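Local atomic coordinates of phosphate-binding protein (Xanthomonas axonopodis pv. citri, PDB entry 5UB3), a protein that probably serves as a periplasmic solute-binding sensor of the phosphonate-binding family, paired with the diguanylate cyclase XAC2382. Residues A[8-13]-A[120-125]; A[61-66]-A[71-76]; A[65-70]-A[91-96]; A[127-132]-A[204-209]; A[165-170]-A[179-184]. All coordinates share one frame; numbering follows the deposited sequence.

The five contacts follow the two-lobed plan expected of a periplasmic binding protein. Contact 2 lies in the lobe built on strands 4-8 and 62-66, contact 5 in the lobe holding strands 115-118 and 178-182; their centres are about 23 Å apart, on opposite sides of the chain's centre. Contacts 1 and 3 lie nearer the middle; contact 4 is centred about 9 Å from the centre of contact 3, towards the second lobe. Contacts 2 and 3 overlap at Glu65 and Thr66, nested inside contact 1. Contacts 1 and 4 both use helix 124-136, contact 1 closing first; contact 5 is nested inside contact 4. Strand 92-100 ties contact 3 to contacts 4 and 5, consistent with an inter-lobe connection.

Contact 1. Residues A[8-13]-A[120-125]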
# COMPACT_ATOMS: atom_id res chain seq x y z
N GLY A 8 -4.00 -10.04 -9.11
CA GLY A 8 -2.71 -10.02 -8.47
C GLY A 8 -2.61 -8.97 -7.38
O GLY A 8 -3.56 -8.31 -7.07
N ARG A 9 -1.42 -8.86 -6.83
CA ARG A 9 -1.00 -7.76 -6.01
C ARG A 9 0.52 -7.86 -5.89
O ARG A 9 1.14 -8.90 -6.15
CB ARG A 9 -1.60 -7.79 -4.58
CG ARG A 9 -1.20 -9.02 -3.76
CD ARG A 9 -1.51 -8.80 -2.28
NE ARG A 9 -0.56 -7.88 -1.67
CZ ARG A 9 -0.50 -7.61 -0.37
NH1 ARG A 9 -1.32 -8.21 0.47
NH2 ARG A 9 0.38 -6.73 0.09
N ILE A 10 1.10 -6.76 -5.46
CA ILE A 10 2.49 -6.74 -5.07
C ILE A 10 2.56 -7.43 -3.74
O ILE A 10 1.81 -7.09 -2.83
CB ILE A 10 2.97 -5.29 -4.92
CG1 ILE A 10 2.80 -4.52 -6.27
CG2 ILE A 10 4.42 -5.27 -4.46
CD1 ILE A 10 2.91 -3.03 -6.10
N SER A 11 3.48 -8.37 -3.59
CA SER A 11 3.52 -9.13 -2.40
C SER A 11 4.93 -9.49 -2.08
O SER A 11 5.63 -10.02 -2.91
CB SER A 11 2.73 -10.41 -2.59
OG SER A 11 2.93 -11.34 -1.50
N ASP A 12 5.29 -9.32 -0.82
CA ASP A 12 6.55 -9.89 -0.29
C ASP A 12 6.34 -11.27 0.34
O ASP A 12 7.23 -11.76 0.99
CB ASP A 12 7.16 -8.98 0.79
CG ASP A 12 6.16 -8.59 1.92
OD1 ASP A 12 5.00 -9.11 2.00
OD2 ASP A 12 6.52 -7.71 2.74
N ASP A 13 5.17 -11.87 0.17
CA ASP A 13 4.82 -13.09 0.93
C ASP A 13 3.73 -13.86 0.19
O ASP A 13 2.63 -14.06 0.71
CB ASP A 13 4.39 -12.67 2.32
CG ASP A 13 4.13 -13.82 3.27
OD1 ASP A 13 4.53 -14.96 3.00
OD2 ASP A 13 3.46 -13.53 4.28
N ASN A 120 9.51 -0.97 2.21
CA ASN A 120 10.10 -1.27 0.91
C ASN A 120 9.53 -0.20 0.01
O ASN A 120 8.58 0.47 0.42
CB ASN A 120 9.69 -2.63 0.33
CG ASN A 120 8.19 -2.81 0.27
OD1 ASN A 120 7.44 -2.08 -0.42
ND2 ASN A 120 7.72 -3.76 1.05
N ALA A 121 10.02 -0.10 -1.22
CA ALA A 121 9.69 1.04 -2.11
C ALA A 121 8.24 1.07 -2.62
O ALA A 121 7.75 2.13 -3.06
CB ALA A 121 10.68 1.09 -3.26
N SER A 122 7.55 -0.07 -2.51
CA SER A 122 6.19 -0.21 -2.93
C SER A 122 5.18 0.13 -1.80
O SER A 122 3.96 0.20 -2.05
CB SER A 122 6.01 -1.62 -3.53
OG SER A 122 7.05 -1.88 -4.53
N SER A 123 5.65 0.45 -0.59
CA SER A 123 4.74 0.66 0.53
C SER A 123 4.24 2.09 0.57
O SER A 123 5.00 3.06 0.51
CB SER A 123 5.47 0.35 1.83
OG SER A 123 4.74 0.79 2.93
N THR A 124 2.93 2.26 0.66
CA THR A 124 2.34 3.61 0.74
C THR A 124 2.65 4.26 2.07
O THR A 124 3.29 5.29 2.13
CB THR A 124 0.79 3.56 0.55
OG1 THR A 124 0.53 3.01 -0.72
CG2 THR A 124 0.20 4.91 0.56
N SER A 125 2.18 3.64 3.14
CA SER A 125 2.24 4.24 4.43
C SER A 125 3.61 4.05 5.05
O SER A 125 3.92 4.69 6.06
CB SER A 125 1.17 3.64 5.34
OG SER A 125 1.39 2.23 5.58
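Ile10 and Ser122 meet between two parts of a periplasmic-binding-protein fold, probably on the cleft between its lobes, where the loop after strand 4-8 faces the turn leading into helix 124-136. The touch is light: Ile10 CG2 lies 4.1 Å from Ser122 CB, methyl against methylene. Ile10 sets CG2 anti to its backbone N, which aims this branch at the turn while CG1 lies beside the backbone N; the residue also packs on Ala48 and Met51 of helix 48-56. Ser122 turns OG beside its own backbone N (chi1 -50°), and the hydroxyl is hydrogen-bonded to the backbone N of Ala48. The serine therefore offers its carbon to the isoleucine and its oxygen to a third segment.

Residues 120-123 form a type I beta turn. Inside it Asn120 OD1 accepts a weak bond from Ser122 N, which may help to orient the amide. On the facing loop, Arg9 folds back over its neighbour, giving NE to Ile10 O at 2.8 Å from about 40° above the carbonyl plane. Nearer the solvent the approach is wider, with Asp12 OD2 still 4.5 Å from Asn120 ND2.

Contact 2. Residues A[61-66]-A[71-76]; sequences DWVSET and MLLEQR
Leu73 of helix 67-75 reaches across to Val63 and Glu65 of strand 62-66, the strand that runs almost directly into this helix. Following the leucine outward shows how little of it does the touching. Leu73 CB points at the strand but is still about 6.0 Å from Val63 CG2. At Leu73 CG, anti to the carbonyl carbon (chi1 -56°), the chain has drawn closer, to about 5.4 Å from Val63 CG2. The two methyls then part. Leu73 CD1, continuing the extended path (chi2 171°), comes to 3.9 Å from Val63 CG2, whereas Leu73 CD2 remains about 6.1 Å from that same methyl.

Leu73 CD1 also has a second neighbour, Glu65 CG at 4.3 Å. Val63 and Glu65 are two apart on the strand and present their side chains on one face, with CD1 lodged against both. The valine meets it with the methyl that sits between its own backbone N and carbonyl carbon, and the two side chains cross obliquely. Val63 also rests on Met51 of helix 48-56.

Glu65 divides its roles: its methylene faces the leucine, while OE2 is hydrogen-bonded to Ile10 N. All three touching residues are buried, and no polar bond joins them. Cohesion here is consequently dispersive and hydrophobic, with the aliphatic stem of the glutamate serving as part of the apolar lining.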
# COMPACT_ATOMS: atom_id res chain seq x y z
N ASP A 61 -4.30 -8.78 -14.87
CA ASP A 61 -5.42 -7.93 -15.26
C ASP A 61 -5.90 -6.97 -14.22
O ASP A 61 -6.36 -5.91 -14.57
CB ASP A 61 -6.56 -8.78 -15.66
CG ASP A 61 -6.25 -9.64 -16.88
OD1 ASP A 61 -5.88 -9.08 -17.92
OD2 ASP A 61 -6.37 -10.86 -16.76
N TRP A 62 -5.83 -7.36 -12.96
CA TRP A 62 -6.54 -6.69 -11.90
C TRP A 62 -5.72 -6.86 -10.64
O TRP A 62 -5.27 -7.96 -10.34
CB TRP A 62 -7.94 -7.30 -11.80
CG TRP A 62 -8.66 -7.09 -10.50
CD1 TRP A 62 -8.65 -5.98 -9.68
CD2 TRP A 62 -9.53 -8.02 -9.88
NE1 TRP A 62 -9.43 -6.19 -8.57
CE2 TRP A 62 -10.02 -7.42 -8.68
CE3 TRP A 62 -9.97 -9.30 -10.23
CZ2 TRP A 62 -10.86 -8.10 -7.78
CZ3 TRP A 62 -10.86 -9.96 -9.34
CH2 TRP A 62 -11.28 -9.36 -8.14
N VAL A 63 -5.43 -5.74 -9.99
CA VAL A 63 -4.74 -5.78 -8.71
C VAL A 63 -5.52 -4.96 -7.70
O VAL A 63 -6.16 -3.98 -8.06
CB VAL A 63 -3.30 -5.28 -8.79
CG1 VAL A 63 -2.45 -6.12 -9.74
CG2 VAL A 63 -3.28 -3.80 -9.13
N SER A 64 -5.42 -5.33 -6.42
CA SER A 64 -6.02 -4.57 -5.37
C SER A 64 -4.84 -4.13 -4.56
O SER A 64 -4.16 -4.97 -4.06
CB SER A 64 -6.92 -5.43 -4.52
OG SER A 64 -7.60 -4.61 -3.58
N GLU A 65 -4.61 -2.83 -4.46
CA GLU A 65 -3.35 -2.24 -3.86
C GLU A 65 -3.67 -1.05 -3.02
O GLU A 65 -4.72 -0.39 -3.22
CB GLU A 65 -2.43 -1.72 -4.94
CG GLU A 65 -1.85 -2.78 -5.81
CD GLU A 65 -0.89 -3.69 -5.10
OE1 GLU A 65 -0.45 -3.40 -4.01
OE2 GLU A 65 -0.59 -4.74 -5.71
N THR A 66 -2.72 -0.69 -2.15
CA THR A 66 -2.86 0.56 -1.46
C THR A 66 -2.62 1.65 -2.48
O THR A 66 -2.00 1.42 -3.46
CB THR A 66 -1.86 0.66 -0.33
OG1 THR A 66 -0.57 0.66 -0.92
CG2 THR A 66 -2.04 -0.55 0.67
N MET A 71 -0.50 4.17 -7.55
CA MET A 71 -0.03 5.27 -8.34
C MET A 71 1.31 4.97 -8.98
O MET A 71 1.53 5.42 -10.09
CB MET A 71 -0.04 6.59 -7.54
CG MET A 71 -1.44 7.00 -7.11
SD MET A 71 -2.55 7.26 -8.49
CE MET A 71 -3.45 5.68 -8.65
N LEU A 72 2.17 4.17 -8.31
CA LEU A 72 3.39 3.71 -8.99
C LEU A 72 3.01 3.00 -10.28
O LEU A 72 3.64 3.20 -11.34
CB LEU A 72 4.21 2.75 -8.13
CG LEU A 72 4.79 3.37 -6.89
CD1 LEU A 72 5.43 2.30 -6.03
CD2 LEU A 72 5.82 4.39 -7.26
N LEU A 73 1.99 2.15 -10.20
CA LEU A 73 1.58 1.40 -11.37
C LEU A 73 0.99 2.33 -12.43
O LEU A 73 1.36 2.24 -13.60
CB LEU A 73 0.61 0.31 -11.03
CG LEU A 73 1.03 -0.71 -9.98
CD1 LEU A 73 -0.14 -1.60 -9.59
CD2 LEU A 73 2.22 -1.52 -10.48
N GLU A 74 0.09 3.23 -12.03
CA GLU A 74 -0.49 4.18 -13.00
C GLU A 74 0.59 5.05 -13.65
O GLU A 74 0.54 5.28 -14.85
CB GLU A 74 -1.55 5.08 -12.36
CG GLU A 74 -2.38 5.84 -13.38
CD GLU A 74 -3.48 6.66 -12.76
OE1 GLU A 74 -4.62 6.64 -13.23
OE2 GLU A 74 -3.15 7.40 -11.86
N GLN A 75 1.57 5.49 -12.88
CA GLN A 75 2.63 6.36 -13.42
C GLN A 75 3.48 5.71 -14.48
O GLN A 75 3.86 6.35 -15.43
CB GLN A 75 3.57 6.84 -12.34
CG GLN A 75 2.94 7.87 -11.47
CD GLN A 75 3.74 8.11 -10.21
OE1 GLN A 75 4.88 7.60 -10.04
NE2 GLN A 75 3.19 8.95 -9.33
N ARG A 76 3.77 4.44 -14.28
CA ARG A 76 4.42 3.66 -15.29
C ARG A 76 3.49 3.31 -16.46
O ARG A 76 3.92 2.65 -17.36
CB ARG A 76 5.03 2.40 -14.68
CG ARG A 76 6.12 2.72 -13.67
CD ARG A 76 6.62 1.44 -13.06
NE ARG A 76 7.87 1.66 -12.37
CZ ARG A 76 8.02 1.92 -11.08
NH1 ARG A 76 6.98 2.02 -10.25
NH2 ARG A 76 9.25 2.08 -10.61

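Contact 3. Residues A[65-70]-A[91-96]; sequences ETTGAA and RDFHTL
Thr66 and Phe93 face each other with their CA atoms 9.8 Å apart, and the neighbouring pair Thr67 and Asp92 keeps almost the same separation, so the two backbones stand well apart and the side chains bridge the gap. Phe93 supplies about half of the buried surface. Its ring reaches toward the point where strand 62-66 gives way to helix 67-75, and its far end comes against two consecutive threonines. Phe93 CZ lies 4.3 Å from Thr66 CB. The next carbon round the ring, Phe93 CE1, is 4.4 Å from Thr67 OG1. Both threonine atoms approach the ring obliquely, and the contact is loose van der Waals packing.

The two hydroxyls take their hydrogen bonds elsewhere. Thr66 OG1 bonds to Thr124 OG1, at the beginning of the neighbouring helix; Thr67 OG1 bonds to the backbone oxygen of Pro210. Thr66 thus presents its CB to Phe93, while the Thr67 oxygen near the ring is already engaged.

The ring is also touched by Thr124 and Ser125 of helix 124-136 and by Val209 of strand 209-217, while Asn183 and Val184 of helix 183-186 lie beside the base of the side chain, at CB. These neighbours are consistent with a place where strand 92-100 passes between the lobes.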
# COMPACT_ATOMS: atom_id res chain seq x y z
N GLU A 65 -4.61 -2.83 -4.46
CA GLU A 65 -3.35 -2.24 -3.86
C GLU A 65 -3.67 -1.05 -3.02
O GLU A 65 -4.72 -0.39 -3.22
CB GLU A 65 -2.43 -1.72 -4.94
CG GLU A 65 -1.85 -2.78 -5.81
CD GLU A 65 -0.89 -3.69 -5.10
OE1 GLU A 65 -0.45 -3.40 -4.01
OE2 GLU A 65 -0.59 -4.74 -5.71
N THR A 66 -2.72 -0.69 -2.15
CA THR A 66 -2.86 0.56 -1.46
C THR A 66 -2.62 1.65 -2.48
O THR A 66 -2.00 1.42 -3.46
CB THR A 66 -1.86 0.66 -0.33
OG1 THR A 66 -0.57 0.66 -0.92
CG2 THR A 66 -2.04 -0.55 0.67
N THR A 67 -3.12 2.84 -2.22
CA THR A 67 -3.14 3.87 -3.23
C THR A 67 -1.80 4.37 -3.74
O THR A 67 -1.71 4.72 -4.89
CB THR A 67 -4.00 5.02 -2.75
OG1 THR A 67 -3.60 5.38 -1.44
CG2 THR A 67 -5.44 4.60 -2.74
N GLY A 68 -0.78 4.45 -2.90
CA GLY A 68 0.55 4.80 -3.35
C GLY A 68 1.13 3.81 -4.36
O GLY A 68 1.59 4.22 -5.42
N ALA A 69 1.16 2.53 -4.03
CA ALA A 69 1.56 1.47 -4.96
C ALA A 69 0.78 1.55 -6.21
O ALA A 69 1.27 1.36 -7.34
CB ALA A 69 1.37 0.09 -4.33
N ALA A 70 -0.50 1.83 -6.03
CA ALA A 70 -1.37 1.95 -7.21
C ALA A 70 -0.89 3.04 -8.14
O ALA A 70 -0.89 2.87 -9.34
CB ALA A 70 -2.81 2.22 -6.79
N ARG A 91 -12.11 4.05 4.70
CA ARG A 91 -11.78 4.48 3.37
C ARG A 91 -10.40 5.09 3.25
O ARG A 91 -9.85 5.08 2.15
CB ARG A 91 -12.74 5.55 2.99
CG ARG A 91 -14.13 5.02 2.75
CD ARG A 91 -14.76 6.17 2.00
NE ARG A 91 -16.12 6.01 1.69
CZ ARG A 91 -16.84 7.03 1.22
NH1 ARG A 91 -16.27 8.22 1.00
NH2 ARG A 91 -18.13 6.83 0.94
N ASP A 92 -9.92 5.71 4.35
CA ASP A 92 -8.67 6.49 4.36
C ASP A 92 -7.70 5.89 5.33
O ASP A 92 -8.06 5.11 6.24
CB ASP A 92 -8.92 7.95 4.79
CG ASP A 92 -9.54 8.82 3.72
OD1 ASP A 92 -9.89 8.35 2.58
OD2 ASP A 92 -9.64 10.05 3.97
N PHE A 93 -6.45 6.24 5.14
CA PHE A 93 -5.48 6.06 6.17
C PHE A 93 -4.40 7.14 6.11
O PHE A 93 -4.39 7.93 5.19
CB PHE A 93 -4.98 4.62 6.17
CG PHE A 93 -4.06 4.24 5.02
CD1 PHE A 93 -3.88 5.03 3.88
CD2 PHE A 93 -3.37 3.04 5.12
CE1 PHE A 93 -3.03 4.64 2.87
CE2 PHE A 93 -2.50 2.61 4.11
CZ PHE A 93 -2.33 3.43 2.99
N HIS A 94 -3.47 7.12 7.06
CA HIS A 94 -2.36 8.05 7.07
C HIS A 94 -1.17 7.42 7.70
O HIS A 94 -1.31 6.37 8.27
CB HIS A 94 -2.67 9.37 7.77
CG HIS A 94 -3.06 9.24 9.19
ND1 HIS A 94 -4.35 8.99 9.58
CD2 HIS A 94 -2.33 9.35 10.32
CE1 HIS A 94 -4.41 8.97 10.90
NE2 HIS A 94 -3.20 9.17 11.36
N THR A 95 -0.03 8.07 7.52
CA THR A 95 1.22 7.61 8.11
C THR A 95 1.43 8.28 9.45
O THR A 95 1.13 9.47 9.60
CB THR A 95 2.37 7.78 7.13
OG1 THR A 95 2.21 6.78 6.11
CG2 THR A 95 3.69 7.54 7.85
N LEU A 96 1.88 7.49 10.41
CA LEU A 96 2.38 8.04 11.65
C LEU A 96 3.85 7.72 11.83
O LEU A 96 4.36 6.67 11.38
CB LEU A 96 1.53 7.61 12.82
CG LEU A 96 1.13 6.17 13.04
CD1 LEU A 96 2.37 5.48 13.53
CD2 LEU A 96 -0.03 6.00 14.05

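Contact 4. Residues A[127-132]-A[204-209]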
# COMPACT_ATOMS: atom_id res chain seq x y z
N TYR A 127 6.64 3.91 3.15
CA TYR A 127 7.73 4.48 2.35
C TYR A 127 7.30 5.75 1.67
O TYR A 127 7.86 6.82 1.87
CB TYR A 127 8.28 3.45 1.31
CG TYR A 127 9.35 3.98 0.47
CD1 TYR A 127 10.64 4.10 0.97
CD2 TYR A 127 9.12 4.40 -0.83
CE1 TYR A 127 11.67 4.58 0.18
CE2 TYR A 127 10.11 4.88 -1.61
CZ TYR A 127 11.39 4.99 -1.11
OH TYR A 127 12.36 5.50 -1.90
N LEU A 128 6.29 5.64 0.85
CA LEU A 128 5.95 6.77 -0.03
C LEU A 128 5.49 7.91 0.78
O LEU A 128 6.01 8.99 0.64
CB LEU A 128 4.91 6.36 -1.08
CG LEU A 128 5.44 5.35 -2.09
CD1 LEU A 128 4.31 4.62 -2.86
CD2 LEU A 128 6.50 5.87 -3.05
N LEU A 129 4.49 7.71 1.63
CA LEU A 129 3.98 8.81 2.46
C LEU A 129 4.99 9.40 3.38
O LEU A 129 5.14 10.61 3.41
CB LEU A 129 2.71 8.46 3.23
CG LEU A 129 1.53 8.06 2.34
CD1 LEU A 129 0.30 7.87 3.24
CD2 LEU A 129 1.24 9.10 1.27
N PRO A 130 5.71 8.55 4.15
CA PRO A 130 6.70 9.22 5.00
C PRO A 130 7.81 9.96 4.22
O PRO A 130 8.23 11.02 4.66
CB PRO A 130 7.31 8.08 5.81
CG PRO A 130 6.92 6.81 5.13
CD PRO A 130 5.57 7.13 4.48
N MET A 131 8.28 9.41 3.11
CA MET A 131 9.31 10.09 2.35
C MET A 131 8.77 11.41 1.81
O MET A 131 9.44 12.42 1.79
CB MET A 131 9.86 9.28 1.16
CG MET A 131 10.76 8.15 1.54
SD MET A 131 12.23 8.71 2.42
CE MET A 131 13.45 8.43 1.15
N LEU A 132 7.53 11.38 1.34
CA LEU A 132 6.91 12.60 0.85
C LEU A 132 6.90 13.63 1.96
O LEU A 132 7.20 14.78 1.71
CB LEU A 132 5.46 12.34 0.37
CG LEU A 132 4.73 13.53 -0.14
CD1 LEU A 132 5.52 14.16 -1.27
CD2 LEU A 132 3.35 13.07 -0.58
N HIS A 204 4.43 12.40 14.76
CA HIS A 204 3.96 13.12 13.61
C HIS A 204 2.92 12.29 12.89
O HIS A 204 3.00 11.04 12.86
CB HIS A 204 5.09 13.40 12.67
CG HIS A 204 4.69 14.26 11.51
ND1 HIS A 204 4.65 15.63 11.59
CD2 HIS A 204 4.23 13.94 10.28
CE1 HIS A 204 4.26 16.13 10.43
NE2 HIS A 204 3.96 15.12 9.63
N ARG A 205 1.99 12.98 12.27
CA ARG A 205 0.95 12.33 11.46
C ARG A 205 0.88 13.01 10.13
O ARG A 205 0.92 14.22 10.12
CB ARG A 205 -0.44 12.43 12.17
CG ARG A 205 -0.54 11.60 13.43
CD ARG A 205 -1.92 11.68 14.09
NE ARG A 205 -2.01 10.75 15.23
CZ ARG A 205 -2.70 9.59 15.29
NH1 ARG A 205 -3.45 9.15 14.28
NH2 ARG A 205 -2.70 8.85 16.41
N THR A 206 0.76 12.25 9.02
CA THR A 206 0.53 12.84 7.73
C THR A 206 -0.95 13.05 7.53
O THR A 206 -1.78 12.59 8.31
CB THR A 206 1.08 11.96 6.57
OG1 THR A 206 0.28 10.79 6.40
CG2 THR A 206 2.56 11.56 6.83
N ALA A 207 -1.26 13.73 6.43
CA ALA A 207 -2.67 13.92 5.98
C ALA A 207 -3.18 12.59 5.50
O ALA A 207 -2.38 11.75 5.04
CB ALA A 207 -2.73 14.95 4.83
N PRO A 208 -4.49 12.37 5.58
CA PRO A 208 -5.01 11.06 5.14
C PRO A 208 -5.12 11.03 3.66
O PRO A 208 -5.20 12.06 3.03
CB PRO A 208 -6.38 10.99 5.80
CG PRO A 208 -6.79 12.42 5.82
CD PRO A 208 -5.54 13.16 6.22
N VAL A 209 -5.05 9.83 3.11
CA VAL A 209 -5.28 9.60 1.69
C VAL A 209 -6.24 8.44 1.61
O VAL A 209 -6.35 7.69 2.57
CB VAL A 209 -3.94 9.27 0.94
CG1 VAL A 209 -2.96 10.44 1.00
CG2 VAL A 209 -3.33 8.03 1.52
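Leu129 of helix 124-136 packs against Val209 and Thr206, residues at either end of the short connection between strands 200-205 and 209-217. The apolar part is one methyl pair: Leu129 CD1 lies 4.0 Å from Val209 CG2. The two side chains run alongside with opposed directions and touch through this one pair of methyls. Leu129 CG stands anti to its carbonyl carbon (chi1 -61°), which carries the branch out from the helix to this position. Leu129 also touches Thr95 of strand 92-100 and Leu268 of helix 259-277.

The same Leu129 CD1 methyl meets a polar atom, Thr206 OG1, at 4.3 Å, which is packing only. That hydroxyl is gripped twice over: Thr206 OG1 donates to Ala207 O at 3.1 Å, from 38° above the carbonyl plane, and is hydrogen-bonded to Thr95 N. The pair of bonds fixes the rotation of the threonine and binds the connection to strand 92-100.

Backbone bonds extend that link, joining Thr206 to Thr95 and Val209 to Phe93. Helix 124-136 itself is kinked at Pro130, whose N has no bond to the preceding turn. Two chain crossings lying side by side and covered by a helix are consistent with the inter-lobe hinge of periplasmic binding proteins.

Contact 5. Residues A[165-170]-A[179-184]; sequences LNVAAF and GALSNV
Val167 points its side chain from helix 164-172 at strand 178-182 and lies against Gly179, Ala180 and Leu181, with CG1 and CB doing the touching. CG1, anti to the backbone N (chi1 174°), heads into the strand's backbone: Val167 CG1 is 3.7 Å from Gly179 CA and 3.6 Å from Ala180 O. It thus rests on the peptide chain itself, and because Gly179 has no side chain the helix can come close, with the CA atoms of Val167 and Gly179 just 5.6 Å apart.

Leu181, two residues after Gly179, directs its side chain at the helix and meets the valine from its flank. Leu181 CD2 lies 4.2 Å from Val167 CB, and about 4.3 Å from Val167 CG1, so the leucine methyl covers the branch point.

This is the helix-on-strand layering of the alpha/beta lobes of periplasmic binding proteins, with strand 178-182 parallel to strand 115-118 and antiparallel to strand 92-100. The helix and strand segments run at 143° to each other, with axes 7.9 Å apart.

Around them, Val167 also touches Ala117 and Phe98. Ala180 turns its methyl away from the helix, toward Leu118 and Pro130. At the strand's end Ser182 OG caps the following helix by accepting from the backbone N of Asp185.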
# COMPACT_ATOMS: atom_id res chain seq x y z
N LEU A 165 6.40 -5.32 11.05
CA LEU A 165 6.79 -5.75 12.39
C LEU A 165 8.22 -5.37 12.61
O LEU A 165 8.60 -4.95 13.70
CB LEU A 165 6.65 -7.28 12.53
CG LEU A 165 7.07 -7.88 13.89
CD1 LEU A 165 6.43 -7.17 15.07
CD2 LEU A 165 6.72 -9.36 13.93
N ASN A 166 9.05 -5.51 11.58
CA ASN A 166 10.44 -5.06 11.69
C ASN A 166 10.58 -3.56 11.96
O ASN A 166 11.41 -3.14 12.76
CB ASN A 166 11.24 -5.47 10.45
CG ASN A 166 11.65 -6.95 10.46
OD1 ASN A 166 11.36 -7.71 11.39
ND2 ASN A 166 12.34 -7.34 9.43
N VAL A 167 9.77 -2.73 11.33
CA VAL A 167 9.80 -1.30 11.67
C VAL A 167 9.59 -1.15 13.18
O VAL A 167 10.32 -0.48 13.86
CB VAL A 167 8.71 -0.55 10.91
CG1 VAL A 167 8.64 0.88 11.37
CG2 VAL A 167 8.98 -0.59 9.42
N ALA A 168 8.52 -1.78 13.69
CA ALA A 168 8.22 -1.65 15.10
C ALA A 168 9.38 -2.25 15.93
O ALA A 168 9.90 -1.63 16.83
CB ALA A 168 6.90 -2.35 15.40
N ALA A 169 9.84 -3.43 15.54
CA ALA A 169 10.90 -4.12 16.28
C ALA A 169 12.23 -3.41 16.33
O ALA A 169 12.87 -3.35 17.37
CB ALA A 169 11.08 -5.53 15.74
N PHE A 170 12.67 -2.84 15.19
CA PHE A 170 13.95 -2.11 15.16
C PHE A 170 13.92 -0.88 16.00
O PHE A 170 14.91 -0.53 16.59
CB PHE A 170 14.37 -1.69 13.73
CG PHE A 170 15.07 -2.77 12.98
CD1 PHE A 170 14.40 -3.87 12.54
CD2 PHE A 170 16.41 -2.66 12.68
CE1 PHE A 170 15.05 -4.87 11.85
CE2 PHE A 170 17.07 -3.64 11.98
CZ PHE A 170 16.39 -4.75 11.57
N GLY A 179 10.13 5.14 13.45
CA GLY A 179 9.46 4.22 12.60
C GLY A 179 8.30 4.88 11.89
O GLY A 179 7.78 5.86 12.41
N ALA A 180 7.95 4.39 10.70
CA ALA A 180 6.76 4.88 9.99
C ALA A 180 5.85 3.70 9.74
O ALA A 180 6.29 2.69 9.28
CB ALA A 180 7.12 5.56 8.71
N LEU A 181 4.59 3.84 10.12
CA LEU A 181 3.54 2.85 9.81
C LEU A 181 2.22 3.58 9.57
O LEU A 181 2.11 4.75 9.95
CB LEU A 181 3.34 1.96 11.00
CG LEU A 181 4.40 0.94 11.37
CD1 LEU A 181 3.97 0.23 12.64
CD2 LEU A 181 4.57 -0.09 10.29
N SER A 182 1.20 2.88 9.02
CA SER A 182 -0.14 3.51 8.88
C SER A 182 -0.78 3.57 10.27
O SER A 182 -0.47 2.81 11.18
CB SER A 182 -1.10 2.70 7.98
OG SER A 182 -1.58 1.60 8.70
N ASN A 183 -1.74 4.46 10.39
CA ASN A 183 -2.53 4.56 11.59
C ASN A 183 -3.28 3.29 11.86
O ASN A 183 -3.51 2.95 12.96
CB ASN A 183 -3.49 5.72 11.49
CG ASN A 183 -4.49 5.54 10.37
OD1 ASN A 183 -4.17 5.25 9.21
ND2 ASN A 183 -5.74 5.67 10.75
N VAL A 184 -3.60 2.54 10.81
CA VAL A 184 -4.29 1.26 10.98
C VAL A 184 -3.35 0.18 11.51
O VAL A 184 -3.68 -0.61 12.43
CB VAL A 184 -4.88 0.78 9.66
CG1 VAL A 184 -5.65 -0.53 9.87
CG2 VAL A 184 -5.78 1.85 9.09